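Local coordinates for protein beta-galactosidase (Trichoderma reesei, PDB 3OGV) that probably hydrolyses terminal non-reducing beta-D-galactose residues in beta-D-galactosides, at residues Ser44-Pro49 with Ile321-Gly326; Asn71-Tyr76 with Ala107-Leu112; Asn214-Pro219 with Asp233-Asp238; Phe274-Phe279 with Ala314-Phe319. All coordinates share one frame; numbering follows the deposited sequence.

Contact 1: Ser44-Pro49 with Ile321-Gly326; sequences SGEVHP and IYMTFG. With PTQ (2-phenylethyl 1-thio-beta-D-galactopyranoside), chain E.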
# COMPACT_ATOMS: atom_id res chain seq x y z
N SER A 44 12.82 -3.27 -1.02
CA SER A 44 11.98 -2.06 -0.95
C SER A 44 10.52 -2.48 -0.74
O SER A 44 10.08 -3.55 -1.11
CB SER A 44 12.10 -1.40 -2.36
OG SER A 44 11.27 -0.21 -2.43
N GLY A 45 9.89 -1.47 -0.11
CA GLY A 45 8.37 -1.65 0.09
C GLY A 45 7.65 -0.40 -0.54
O GLY A 45 8.06 0.69 -0.39
N GLU A 46 6.47 -0.76 -1.12
CA GLU A 46 5.70 0.33 -1.73
C GLU A 46 4.86 1.03 -0.64
O GLU A 46 4.10 0.32 0.10
CB GLU A 46 4.79 -0.31 -2.81
CG GLU A 46 4.07 0.81 -3.56
CD GLU A 46 4.85 1.25 -4.80
OE1 GLU A 46 5.95 0.72 -5.13
OE2 GLU A 46 4.30 2.12 -5.55
N VAL A 47 4.83 2.35 -0.67
CA VAL A 47 4.04 3.23 0.22
C VAL A 47 3.57 4.41 -0.65
O VAL A 47 4.41 4.98 -1.39
CB VAL A 47 4.86 3.80 1.35
CG1 VAL A 47 4.14 4.79 2.22
CG2 VAL A 47 5.46 2.64 2.21
N HIS A 48 2.31 4.80 -0.56
CA HIS A 48 1.77 5.93 -1.37
C HIS A 48 1.49 7.12 -0.44
O HIS A 48 0.49 7.05 0.30
CB HIS A 48 0.56 5.49 -2.16
CG HIS A 48 0.85 4.44 -3.16
ND1 HIS A 48 -0.07 3.68 -3.75
CD2 HIS A 48 2.08 4.01 -3.63
CE1 HIS A 48 0.51 2.80 -4.58
NE2 HIS A 48 1.83 3.00 -4.50
N PRO A 49 2.24 8.18 -0.53
CA PRO A 49 2.07 9.24 0.49
C PRO A 49 0.69 9.87 0.42
O PRO A 49 0.13 10.26 1.46
CB PRO A 49 3.17 10.28 0.13
CG PRO A 49 3.63 9.91 -1.26
CD PRO A 49 3.44 8.36 -1.40
N ILE A 321 8.23 -4.77 -2.95
CA ILE A 321 6.92 -5.44 -2.57
C ILE A 321 5.74 -4.41 -2.62
O ILE A 321 5.70 -3.47 -1.87
CB ILE A 321 7.07 -6.01 -1.13
CG1 ILE A 321 8.28 -7.00 -1.04
CG2 ILE A 321 5.74 -6.72 -0.75
CD1 ILE A 321 8.37 -8.08 -2.08
N TYR A 322 4.85 -4.73 -3.58
CA TYR A 322 3.68 -3.84 -3.83
C TYR A 322 2.44 -4.61 -3.35
O TYR A 322 2.13 -5.69 -3.87
CB TYR A 322 3.57 -3.64 -5.36
CG TYR A 322 2.45 -2.63 -5.71
CD1 TYR A 322 1.11 -2.99 -5.57
CD2 TYR A 322 2.76 -1.35 -6.14
CE1 TYR A 322 0.10 -2.02 -5.84
CE2 TYR A 322 1.76 -0.37 -6.44
CZ TYR A 322 0.44 -0.76 -6.21
OH TYR A 322 -0.54 0.24 -6.46
N MET A 323 1.72 -4.09 -2.34
CA MET A 323 1.99 -2.97 -1.43
C MET A 323 2.73 -3.48 -0.13
O MET A 323 2.55 -4.70 0.18
CB MET A 323 0.67 -2.33 -0.93
CG MET A 323 -0.14 -1.62 -2.05
SD MET A 323 0.77 -0.34 -2.94
CE MET A 323 0.90 0.96 -1.66
N THR A 324 3.45 -2.61 0.51
CA THR A 324 3.96 -2.93 1.89
C THR A 324 3.08 -2.22 2.92
O THR A 324 2.68 -2.90 3.89
CB THR A 324 5.45 -2.57 2.01
OG1 THR A 324 6.11 -3.46 1.08
CG2 THR A 324 5.96 -2.88 3.40
N PHE A 325 2.68 -0.96 2.67
CA PHE A 325 1.62 -0.33 3.44
C PHE A 325 0.69 0.33 2.40
O PHE A 325 1.17 1.12 1.60
CB PHE A 325 2.17 0.80 4.37
CG PHE A 325 1.12 1.67 4.92
CD1 PHE A 325 0.20 1.21 5.86
CD2 PHE A 325 0.99 2.97 4.45
CE1 PHE A 325 -0.80 2.09 6.34
CE2 PHE A 325 0.02 3.81 4.95
CZ PHE A 325 -0.91 3.35 5.88
N GLY A 326 -0.57 -0.05 2.45
CA GLY A 326 -1.60 0.40 1.44
C GLY A 326 -2.28 1.70 1.77
O GLY A 326 -2.51 2.55 0.90
C1 PTQ E . 0.51 -3.00 -11.61
O1 PTQ E . -0.69 -3.56 -11.02
S1 PTQ E . 0.54 -3.59 -13.35
C2 PTQ E . 0.55 -1.51 -11.59
O2 PTQ E . 1.76 -1.00 -12.07
C3 PTQ E . 0.21 -0.90 -10.23
O3 PTQ E . 0.01 0.47 -10.35
C4 PTQ E . -0.98 -1.61 -9.62
O4 PTQ E . -2.14 -1.21 -10.42
C5 PTQ E . -0.88 -3.09 -9.60
O5 PTQ E . -2.35 -3.56 -7.81
C6 PTQ E . -2.03 -3.96 -9.20
C7 PTQ E . 0.63 -5.39 -13.11
C8 PTQ E . 0.37 -6.17 -14.37
C9 PTQ E . 0.41 -7.62 -14.13
C10 PTQ E . -0.76 -8.29 -13.78
C11 PTQ E . -0.67 -9.67 -13.50
C12 PTQ E . 0.57 -10.33 -13.57
C13 PTQ E . 1.70 -9.61 -13.89
C14 PTQ E . 1.64 -8.30 -14.11
O HOH W 1 0.26 3.57 0.89
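Met323 lays its CE methyl over a face of the His48 ring, 3.5 Å from the ring centroid, while Tyr322 OH, hydrogen-bonded to the hydroxyl of Tyr342, comes up to the edge of the same ring, 3.3 Å from His48 CE1. Here the first and last strands of the TIM barrel meet in parallel and close it beside the galactose site. The tight part of the contact runs along Glu46. Its backbone N donates to Ile321 O (2.9 Å), and Thr324 OG1 reaches that oxygen from the opposite face of the carbonyl plane. Glu46 O in turn takes two donors, Thr324 N on a lone pair in the carbonyl plane and Phe325 N. Gly45, lacking a side chain, lets Thr324 OG1 come within 3.1 Å of its CA. With CG opposite its backbone N (chi1 -174°), Glu46 brings CG to 3.5 Å from Met323 SD, and the bend at chi2 (92°) lays the carboxylate beside Tyr322 CD2; that sulfur also lies over the Tyr322 ring. Ser74 and Asn320 hold Glu46 OE1, and Arg114 forms a salt bridge with OE2. The Val47 end is looser: Val47 CG1 stands 4.3 Å from Phe325 CD2 at the ring edge, and a water bridges His48 N to Phe325 O. Back on the tight side, His48 NE2 donates in its ring plane to the anti lone pair of Glu46 OE2, 2.8 Å away.

Contact 2: Asn71-Tyr76 with Ala107-Leu112; sequences NTVSFY and AGIYLL. With PTQ (2-phenylethyl 1-thio-beta-D-galactopyranoside), chain E.
Tyr110 N donates to Asn71 O almost straight (2.9 Å, 175° at the hydrogen), the first of four backbone hydrogen bonds that join the two strands in parallel. Val73 supplies both its N, to Tyr110 O, and its O, to Leu112 N; Phe75 N then closes on Leu112 O. Between these bonds CA-H...O contacts fill in, such as Thr72 CA to Tyr110 O at 3.1 Å. At the start of the ladder a water donates to both Asn71 O and Gly108 O. The short strand axes diverge by 31°, a twist suited to neighbouring strands of a barrel wall. Strand 72-76, helix 98-107 and strand 110-116 make one beta-alpha-beta crossover of the TIM barrel; just past the helix end, Gly108 has the positive phi of a Schellman motif. Apolar contacts gather on the face turned to the helices. Val73 and Leu111 lie side by side and point the same way, Val73 CB 3.7 Å from Leu111 CD2, while Ile109 CG2 comes at a slant to Val73 CG2 (3.9 Å). Phe75, its CG set between backbone N and carbonyl carbon (chi1 68°), crosses Leu111 at about a right angle, with CE1 4.0 Å from Leu111 CD1. On the face that carries Ser74 and Leu112, Ser74 OG packs 3.7 Å from Leu112 CD2, although its hydrogen-bond partner is Glu46. Contact with the sugar comes at the strand's end: the thiogalactoside donates from O3 to Tyr76 OH over 2.8 Å, and Asn179 also bonds to this hydroxyl.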
# COMPACT_ATOMS: atom_id res chain seq x y z
N ASN A 71 15.77 -1.41 2.90
CA ASN A 71 16.54 -0.15 2.81
C ASN A 71 15.90 0.95 1.95
O ASN A 71 16.43 2.03 1.89
CB ASN A 71 17.99 -0.44 2.29
CG ASN A 71 18.00 -1.34 1.11
OD1 ASN A 71 17.15 -1.33 0.24
ND2 ASN A 71 19.01 -2.26 1.07
N THR A 72 14.77 0.57 1.31
CA THR A 72 14.18 1.49 0.30
C THR A 72 12.66 1.39 0.44
O THR A 72 12.08 0.41 0.86
CB THR A 72 14.66 0.98 -1.08
OG1 THR A 72 16.08 1.02 -1.11
CG2 THR A 72 14.14 1.83 -2.22
N VAL A 73 12.05 2.52 -0.00
CA VAL A 73 10.58 2.63 -0.26
C VAL A 73 10.39 3.16 -1.71
O VAL A 73 11.10 4.07 -2.10
CB VAL A 73 9.94 3.53 0.84
CG1 VAL A 73 8.55 4.12 0.40
CG2 VAL A 73 9.76 2.70 2.14
N SER A 74 9.40 2.54 -2.30
CA SER A 74 8.95 2.99 -3.63
C SER A 74 7.63 3.72 -3.48
O SER A 74 6.77 3.23 -2.74
CB SER A 74 8.89 1.75 -4.53
OG SER A 74 8.20 2.02 -5.76
N PHE A 75 7.43 4.85 -4.20
CA PHE A 75 6.19 5.57 -4.06
C PHE A 75 5.71 6.14 -5.36
O PHE A 75 6.51 6.56 -6.21
CB PHE A 75 6.34 6.75 -3.05
CG PHE A 75 7.24 7.87 -3.50
CD1 PHE A 75 8.62 7.84 -3.37
CD2 PHE A 75 6.64 9.10 -3.97
CE1 PHE A 75 9.42 8.89 -3.78
CE2 PHE A 75 7.48 10.14 -4.40
CZ PHE A 75 8.87 10.08 -4.29
N TYR A 76 4.40 6.15 -5.52
CA TYR A 76 3.71 6.95 -6.58
C TYR A 76 3.45 8.33 -6.15
O TYR A 76 3.23 8.64 -4.94
CB TYR A 76 2.42 6.26 -7.01
CG TYR A 76 2.52 5.01 -7.84
CD1 TYR A 76 3.37 4.94 -9.01
CD2 TYR A 76 1.70 3.91 -7.65
CE1 TYR A 76 3.36 3.79 -9.81
CE2 TYR A 76 1.66 2.80 -8.40
CZ TYR A 76 2.54 2.76 -9.53
OH TYR A 76 2.53 1.61 -10.26
N ALA A 107 14.65 8.14 8.98
CA ALA A 107 14.54 6.70 9.19
C ALA A 107 15.74 5.99 8.59
O ALA A 107 15.92 4.77 8.85
CB ALA A 107 13.25 6.19 8.60
N GLY A 108 16.53 6.63 7.73
CA GLY A 108 17.63 5.92 6.99
C GLY A 108 17.20 5.05 5.87
O GLY A 108 17.62 3.93 5.70
N ILE A 109 16.16 5.52 5.14
CA ILE A 109 15.55 4.79 3.97
C ILE A 109 15.83 5.64 2.70
O ILE A 109 15.71 6.85 2.71
CB ILE A 109 13.99 4.66 4.21
CG1 ILE A 109 13.77 3.63 5.34
CG2 ILE A 109 13.25 4.30 2.92
CD1 ILE A 109 14.07 2.22 5.01
N TYR A 110 16.15 4.91 1.62
CA TYR A 110 16.29 5.53 0.27
C TYR A 110 14.93 5.34 -0.44
O TYR A 110 14.10 4.53 -0.08
CB TYR A 110 17.41 4.88 -0.51
CG TYR A 110 18.76 5.25 0.07
CD1 TYR A 110 19.17 6.56 0.10
CD2 TYR A 110 19.63 4.22 0.54
CE1 TYR A 110 20.48 6.94 0.58
CE2 TYR A 110 20.89 4.65 1.00
CZ TYR A 110 21.28 5.93 1.02
OH TYR A 110 22.55 6.28 1.52
N LEU A 111 14.77 6.15 -1.54
CA LEU A 111 13.46 6.13 -2.25
C LEU A 111 13.59 5.85 -3.75
O LEU A 111 14.50 6.42 -4.42
CB LEU A 111 12.78 7.48 -2.06
CG LEU A 111 12.36 7.84 -0.60
CD1 LEU A 111 11.81 9.25 -0.58
CD2 LEU A 111 11.36 6.83 -0.06
N LEU A 112 12.65 5.11 -4.30
CA LEU A 112 12.40 4.97 -5.73
C LEU A 112 11.13 5.82 -6.04
O LEU A 112 10.04 5.47 -5.52
CB LEU A 112 12.16 3.48 -6.04
CG LEU A 112 11.38 3.18 -7.37
CD1 LEU A 112 11.99 3.86 -8.58
CD2 LEU A 112 11.41 1.64 -7.59
C1 PTQ E . 0.51 -3.00 -11.61
O1 PTQ E . -0.69 -3.56 -11.02
S1 PTQ E . 0.54 -3.59 -13.35
C2 PTQ E . 0.55 -1.51 -11.59
O2 PTQ E . 1.76 -1.00 -12.07
C3 PTQ E . 0.21 -0.90 -10.23
O3 PTQ E . 0.01 0.47 -10.35
C4 PTQ E . -0.98 -1.61 -9.62
O4 PTQ E . -2.14 -1.21 -10.42
C5 PTQ E . -0.88 -3.09 -9.60
O5 PTQ E . -2.35 -3.56 -7.81
C6 PTQ E . -2.03 -3.96 -9.20
C7 PTQ E . 0.63 -5.39 -13.11
C8 PTQ E . 0.37 -6.17 -14.37
C9 PTQ E . 0.41 -7.62 -14.13
C10 PTQ E . -0.76 -8.29 -13.78
C11 PTQ E . -0.67 -9.67 -13.50
C12 PTQ E . 0.57 -10.33 -13.57
C13 PTQ E . 1.70 -9.61 -13.89
C14 PTQ E . 1.64 -8.30 -14.11
O HOH W 2 18.64 2.36 3.77

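Contact 3: Asn214-Pro219 with Asp233-Asp238; sequences NNDAFP and DIYGHD. With PTQ (2-phenylethyl 1-thio-beta-D-galactopyranoside), chain E.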
# COMPACT_ATOMS: atom_id res chain seq x y z
N ASN A 214 12.33 0.80 -15.22
CA ASN A 214 10.94 0.61 -15.62
C ASN A 214 10.31 -0.59 -14.95
O ASN A 214 10.95 -1.27 -14.14
CB ASN A 214 10.80 0.60 -17.18
CG ASN A 214 11.41 -0.59 -17.81
OD1 ASN A 214 12.29 -1.26 -17.23
ND2 ASN A 214 11.15 -0.74 -19.10
N ASN A 215 9.04 -0.91 -15.30
CA ASN A 215 8.25 -1.90 -14.59
C ASN A 215 7.33 -2.62 -15.54
O ASN A 215 6.11 -2.60 -15.42
CB ASN A 215 7.53 -1.32 -13.32
CG ASN A 215 6.38 -0.36 -13.72
OD1 ASN A 215 6.57 0.48 -14.62
ND2 ASN A 215 5.30 -0.41 -12.97
N ASP A 216 7.94 -3.29 -16.53
CA ASP A 216 7.17 -4.04 -17.53
C ASP A 216 6.28 -5.09 -16.88
O ASP A 216 6.74 -5.75 -15.91
CB ASP A 216 8.25 -4.66 -18.50
CG ASP A 216 7.81 -4.92 -19.90
OD1 ASP A 216 6.63 -4.72 -20.28
OD2 ASP A 216 8.70 -5.45 -20.68
N ALA A 217 5.08 -5.37 -17.37
CA ALA A 217 4.20 -6.32 -16.75
C ALA A 217 4.75 -7.70 -16.69
O ALA A 217 4.41 -8.46 -15.77
CB ALA A 217 2.81 -6.33 -17.43
N PHE A 218 5.54 -8.05 -17.71
CA PHE A 218 6.14 -9.36 -17.83
C PHE A 218 7.45 -9.10 -18.57
O PHE A 218 7.74 -7.99 -18.99
CB PHE A 218 5.20 -10.32 -18.62
CG PHE A 218 4.94 -9.88 -20.05
CD1 PHE A 218 4.04 -8.88 -20.29
CD2 PHE A 218 5.68 -10.41 -21.12
CE1 PHE A 218 3.84 -8.34 -21.67
CE2 PHE A 218 5.48 -9.94 -22.45
CZ PHE A 218 4.59 -8.89 -22.67
N PRO A 219 8.29 -10.14 -18.74
CA PRO A 219 9.59 -9.89 -19.37
C PRO A 219 9.41 -9.81 -20.92
O PRO A 219 9.69 -10.72 -21.65
CB PRO A 219 10.43 -11.15 -18.96
CG PRO A 219 9.59 -11.87 -17.90
CD PRO A 219 8.21 -11.48 -18.11
N ASP A 233 17.64 2.96 -18.02
CA ASP A 233 18.97 2.48 -17.60
C ASP A 233 18.98 1.05 -17.10
O ASP A 233 19.89 0.25 -17.34
CB ASP A 233 19.53 3.38 -16.57
CG ASP A 233 19.64 4.79 -17.03
OD1 ASP A 233 20.25 4.97 -18.16
OD2 ASP A 233 19.36 5.74 -16.32
N ILE A 234 17.95 0.72 -16.30
CA ILE A 234 17.85 -0.62 -15.70
C ILE A 234 16.49 -1.22 -16.05
O ILE A 234 15.45 -0.55 -15.79
CB ILE A 234 18.00 -0.54 -14.13
CG1 ILE A 234 19.38 0.01 -13.79
CG2 ILE A 234 17.70 -1.90 -13.46
CD1 ILE A 234 19.63 0.28 -12.29
N TYR A 235 16.47 -2.38 -16.67
CA TYR A 235 15.21 -2.98 -17.08
C TYR A 235 14.55 -3.65 -15.86
O TYR A 235 15.20 -4.49 -15.19
CB TYR A 235 15.45 -4.07 -18.18
CG TYR A 235 14.20 -4.81 -18.57
CD1 TYR A 235 13.25 -4.12 -19.35
CD2 TYR A 235 13.98 -6.11 -18.19
CE1 TYR A 235 12.05 -4.78 -19.68
CE2 TYR A 235 12.81 -6.78 -18.50
CZ TYR A 235 11.82 -6.07 -19.30
OH TYR A 235 10.68 -6.77 -19.62
N GLY A 236 13.30 -3.34 -15.58
CA GLY A 236 12.58 -3.89 -14.47
C GLY A 236 11.33 -4.56 -14.94
O GLY A 236 10.72 -4.08 -15.97
N HIS A 237 10.79 -5.59 -14.25
CA HIS A 237 9.51 -6.09 -14.56
C HIS A 237 8.74 -6.45 -13.29
O HIS A 237 9.31 -6.34 -12.17
CB HIS A 237 9.49 -7.21 -15.62
CG HIS A 237 10.04 -8.55 -15.15
ND1 HIS A 237 9.27 -9.47 -14.44
CD2 HIS A 237 11.24 -9.16 -15.41
CE1 HIS A 237 10.02 -10.57 -14.24
NE2 HIS A 237 11.22 -10.40 -14.81
N ASP A 238 7.52 -6.93 -13.48
CA ASP A 238 6.62 -7.12 -12.32
C ASP A 238 6.34 -8.61 -12.16
O ASP A 238 6.65 -9.45 -13.02
CB ASP A 238 5.28 -6.38 -12.63
CG ASP A 238 5.51 -4.93 -12.88
OD1 ASP A 238 6.46 -4.31 -12.41
OD2 ASP A 238 4.72 -4.45 -13.85
C1 PTQ E . 0.51 -3.00 -11.61
O1 PTQ E . -0.69 -3.56 -11.02
S1 PTQ E . 0.54 -3.59 -13.35
C2 PTQ E . 0.55 -1.51 -11.59
O2 PTQ E . 1.76 -1.00 -12.07
C3 PTQ E . 0.21 -0.90 -10.23
O3 PTQ E . 0.01 0.47 -10.35
C4 PTQ E . -0.98 -1.61 -9.62
O4 PTQ E . -2.14 -1.21 -10.42
C5 PTQ E . -0.88 -3.09 -9.60
O5 PTQ E . -2.35 -3.56 -7.81
C6 PTQ E . -2.03 -3.96 -9.20
C7 PTQ E . 0.63 -5.39 -13.11
C8 PTQ E . 0.37 -6.17 -14.37
C9 PTQ E . 0.41 -7.62 -14.13
C10 PTQ E . -0.76 -8.29 -13.78
C11 PTQ E . -0.67 -9.67 -13.50
C12 PTQ E . 0.57 -10.33 -13.57
C13 PTQ E . 1.70 -9.61 -13.89
C14 PTQ E . 1.64 -8.30 -14.11
O HOH W 3 5.06 -10.97 -14.75
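Asp216 OD2 receives the hydroxyl of Tyr235 over 2.6 Å, with the carboxylate turned almost perpendicular (88°) to the phenol ring and its oxygen in the ring plane. The bond meets the anti side of OD2, somewhat out of the carboxylate plane. Beside it, Asn214 OD1 takes Gly236 N at 2.8 Å; chi1 of 68° folds the amide back between its own backbone N and carbonyl carbon to reach that donor. Asp216 N donates to Gly236 O (2.9 Å). Further along, Pro219 CG rests over a face of the His237 ring, displaced toward the rim, 3.9 Å from the centroid. His237 ND1 donates to Asp238 O, which fixes the ring's rotation, and a water joins that same carbonyl to Ala217 O. Around this shell, Ser182 holds Asp216 OD1 while Thr222 N reaches OD2. Asn215 extends the contact to the galactose site: its ND2 is bonded to Glu278 and Asn179, and its OD1 to Glu180 N. Ala217 O lies 3.2 Å from C14 of the ligand's phenyl ring. Helix 261-268 packs against Pro219 and Tyr235, and strand 236-239 runs parallel to strand 275-280 in the barrel wall.

Contact 4: Phe274-Phe279 with Ala314-Phe319; sequences FSLVEF and AGVTIF. With PTQ (2-phenylethyl 1-thio-beta-D-galactopyranoside), chain E.
Phe319 points the edge of its ring toward the face of Phe279 in an offset edge-to-face pair, centroids 6.0 Å apart and planes at 61°. Phe319 CE1 does the touching, 3.6 Å from Phe279 CB, with Phe279 CG near the plane of the Phe319 ring; a chi1 of -174°, CG opposite the backbone N, carries Phe319 there. Tyr308 adds another edge-to-face partner to Phe319, and the ring of Phe43 meets it nearly parallel. At the other end, Phe274 has Gly315 C in the plane of its ring at the edge, while Ala314 CB and Val316 CB crowd the CD2-CE2 side, Phe274 CE2 lying 3.7 Å from Ala314 CB. These segments carry strands 275-280 and 318-321, parallel neighbours in the TIM barrel, with helices 292-298 and 301-313 in the connection between them. Helix 301-313 ends in a Schellman motif with Gly315 as C-prime, from which the chain turns into the last strand of the barrel. Phe274 O grips that entry with two donors, Thr317 N at 3.0 Å and, more weakly, Ile318 N. Leu276 N then donates to Ile318 O over 2.9 Å. On the outer face Leu276 CG meets Val316 CG2 at 4.0 Å, the two side chains crossing at about a right angle; on the other, Ser275 OG, bonded to Pro273 O, lies against Ile318. Past the corner at Val277, Glu278 extends to the ligand: OE2 accepts from the sugar's O2 at 2.8 Å and pairs with Arg114, while OE1 stands 3.1 Å from the anomeric C1.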
# COMPACT_ATOMS: atom_id res chain seq x y z
N PHE A 274 19.06 -7.96 -12.02
CA PHE A 274 17.71 -8.53 -12.09
C PHE A 274 16.79 -7.80 -11.09
O PHE A 274 17.06 -7.79 -9.88
CB PHE A 274 17.72 -10.02 -11.90
CG PHE A 274 16.35 -10.66 -11.89
CD1 PHE A 274 15.37 -10.22 -12.81
CD2 PHE A 274 15.99 -11.63 -10.92
CE1 PHE A 274 14.09 -10.79 -12.77
CE2 PHE A 274 14.72 -12.17 -10.83
CZ PHE A 274 13.75 -11.76 -11.78
N SER A 275 15.73 -7.16 -11.65
CA SER A 275 14.96 -6.22 -10.88
C SER A 275 13.47 -6.55 -11.00
O SER A 275 12.90 -6.58 -12.10
CB SER A 275 15.19 -4.81 -11.39
OG SER A 275 16.53 -4.42 -11.26
N LEU A 276 12.79 -6.77 -9.85
CA LEU A 276 11.35 -6.95 -9.78
C LEU A 276 10.87 -5.69 -9.12
O LEU A 276 10.89 -5.49 -7.87
CB LEU A 276 11.02 -8.23 -8.98
CG LEU A 276 11.38 -9.50 -9.68
CD1 LEU A 276 11.17 -10.70 -8.69
CD2 LEU A 276 10.52 -9.71 -10.98
N VAL A 277 10.39 -4.72 -9.95
CA VAL A 277 10.08 -3.40 -9.51
C VAL A 277 8.65 -3.41 -8.86
O VAL A 277 8.43 -2.52 -8.02
CB VAL A 277 10.15 -2.39 -10.69
CG1 VAL A 277 9.63 -0.97 -10.27
CG2 VAL A 277 11.62 -2.31 -11.02
N GLU A 278 7.81 -4.38 -9.16
CA GLU A 278 6.62 -4.63 -8.32
C GLU A 278 6.53 -6.11 -8.22
O GLU A 278 6.44 -6.86 -9.22
CB GLU A 278 5.32 -4.10 -8.94
CG GLU A 278 5.32 -2.64 -9.16
CD GLU A 278 4.03 -2.27 -9.92
OE1 GLU A 278 3.02 -2.92 -9.78
OE2 GLU A 278 4.06 -1.18 -10.49
N PHE A 279 6.47 -6.65 -6.98
CA PHE A 279 6.19 -8.05 -6.82
C PHE A 279 5.08 -8.19 -5.74
O PHE A 279 5.10 -7.45 -4.72
CB PHE A 279 7.44 -8.88 -6.36
CG PHE A 279 7.19 -10.38 -6.50
CD1 PHE A 279 7.24 -11.01 -7.71
CD2 PHE A 279 6.74 -11.11 -5.38
CE1 PHE A 279 6.97 -12.35 -7.82
CE2 PHE A 279 6.41 -12.39 -5.44
CZ PHE A 279 6.49 -13.05 -6.66
N ALA A 314 16.50 -16.79 -8.44
CA ALA A 314 16.87 -16.17 -9.72
C ALA A 314 17.79 -15.03 -9.59
O ALA A 314 18.14 -14.38 -10.59
CB ALA A 314 15.58 -15.74 -10.43
N GLY A 315 18.31 -14.74 -8.39
CA GLY A 315 19.25 -13.68 -8.13
C GLY A 315 18.70 -12.26 -8.18
O GLY A 315 19.46 -11.32 -8.49
N VAL A 316 17.42 -12.11 -7.73
CA VAL A 316 16.92 -10.73 -7.71
C VAL A 316 17.79 -9.86 -6.81
O VAL A 316 18.10 -10.20 -5.61
CB VAL A 316 15.44 -10.72 -7.30
CG1 VAL A 316 15.24 -11.06 -5.76
CG2 VAL A 316 14.82 -9.32 -7.59
N THR A 317 18.19 -8.66 -7.21
CA THR A 317 18.91 -7.73 -6.35
C THR A 317 18.31 -6.33 -6.22
O THR A 317 18.79 -5.52 -5.52
CB THR A 317 20.40 -7.60 -6.66
OG1 THR A 317 20.54 -7.19 -8.04
CG2 THR A 317 21.10 -9.03 -6.48
N ILE A 318 17.18 -6.09 -7.02
CA ILE A 318 16.30 -4.90 -6.73
C ILE A 318 14.93 -5.48 -6.67
O ILE A 318 14.44 -6.03 -7.64
CB ILE A 318 16.43 -3.83 -7.86
CG1 ILE A 318 17.86 -3.28 -7.93
CG2 ILE A 318 15.39 -2.69 -7.56
CD1 ILE A 318 18.08 -2.22 -9.07
N PHE A 319 14.33 -5.43 -5.47
CA PHE A 319 13.09 -6.21 -5.20
C PHE A 319 12.18 -5.34 -4.40
O PHE A 319 12.50 -5.00 -3.26
CB PHE A 319 13.56 -7.50 -4.40
CG PHE A 319 12.52 -8.52 -4.13
CD1 PHE A 319 11.43 -8.66 -4.86
CD2 PHE A 319 12.78 -9.38 -3.06
CE1 PHE A 319 10.50 -9.66 -4.57
CE2 PHE A 319 11.91 -10.40 -2.76
CZ PHE A 319 10.76 -10.56 -3.52
C1 PTQ E . 0.51 -3.00 -11.61
O1 PTQ E . -0.69 -3.56 -11.02
S1 PTQ E . 0.54 -3.59 -13.35
C2 PTQ E . 0.55 -1.51 -11.59
O2 PTQ E . 1.76 -1.00 -12.07
C3 PTQ E . 0.21 -0.90 -10.23
O3 PTQ E . 0.01 0.47 -10.35
C4 PTQ E . -0.98 -1.61 -9.62
O4 PTQ E . -2.14 -1.21 -10.42
C5 PTQ E . -0.88 -3.09 -9.60
O5 PTQ E . -2.35 -3.56 -7.81
C6 PTQ E . -2.03 -3.96 -9.20
C7 PTQ E . 0.63 -5.39 -13.11
C8 PTQ E . 0.37 -6.17 -14.37
C9 PTQ E . 0.41 -7.62 -14.13
C10 PTQ E . -0.76 -8.29 -13.78
C11 PTQ E . -0.67 -9.67 -13.50
C12 PTQ E . 0.57 -10.33 -13.57
C13 PTQ E . 1.70 -9.61 -13.89
C14 PTQ E . 1.64 -8.30 -14.11

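Overall arrangement
All four contacts lie in the family 35 catalytic TIM barrel and reach one curled sheet. Contact 2 comes first along the chain, then contacts 3 and 4, all within the span between the two segments of contact 1, which pairs strand 38-47 with the last strand and its following loop. Contact 1 adjoins contact 2 through strands 38-47 and 72-76, and contacts 3 and 4 adjoin through strands 236-239 and 275-280; in both cases the centres are 9 Å apart. The centres of contacts 2 and 3 are about 18 Å apart, though their nearest atoms come to about 4 Å. Each touches the thiogalactoside, so strands distant in sequence bring their ends together around one galactose pocket.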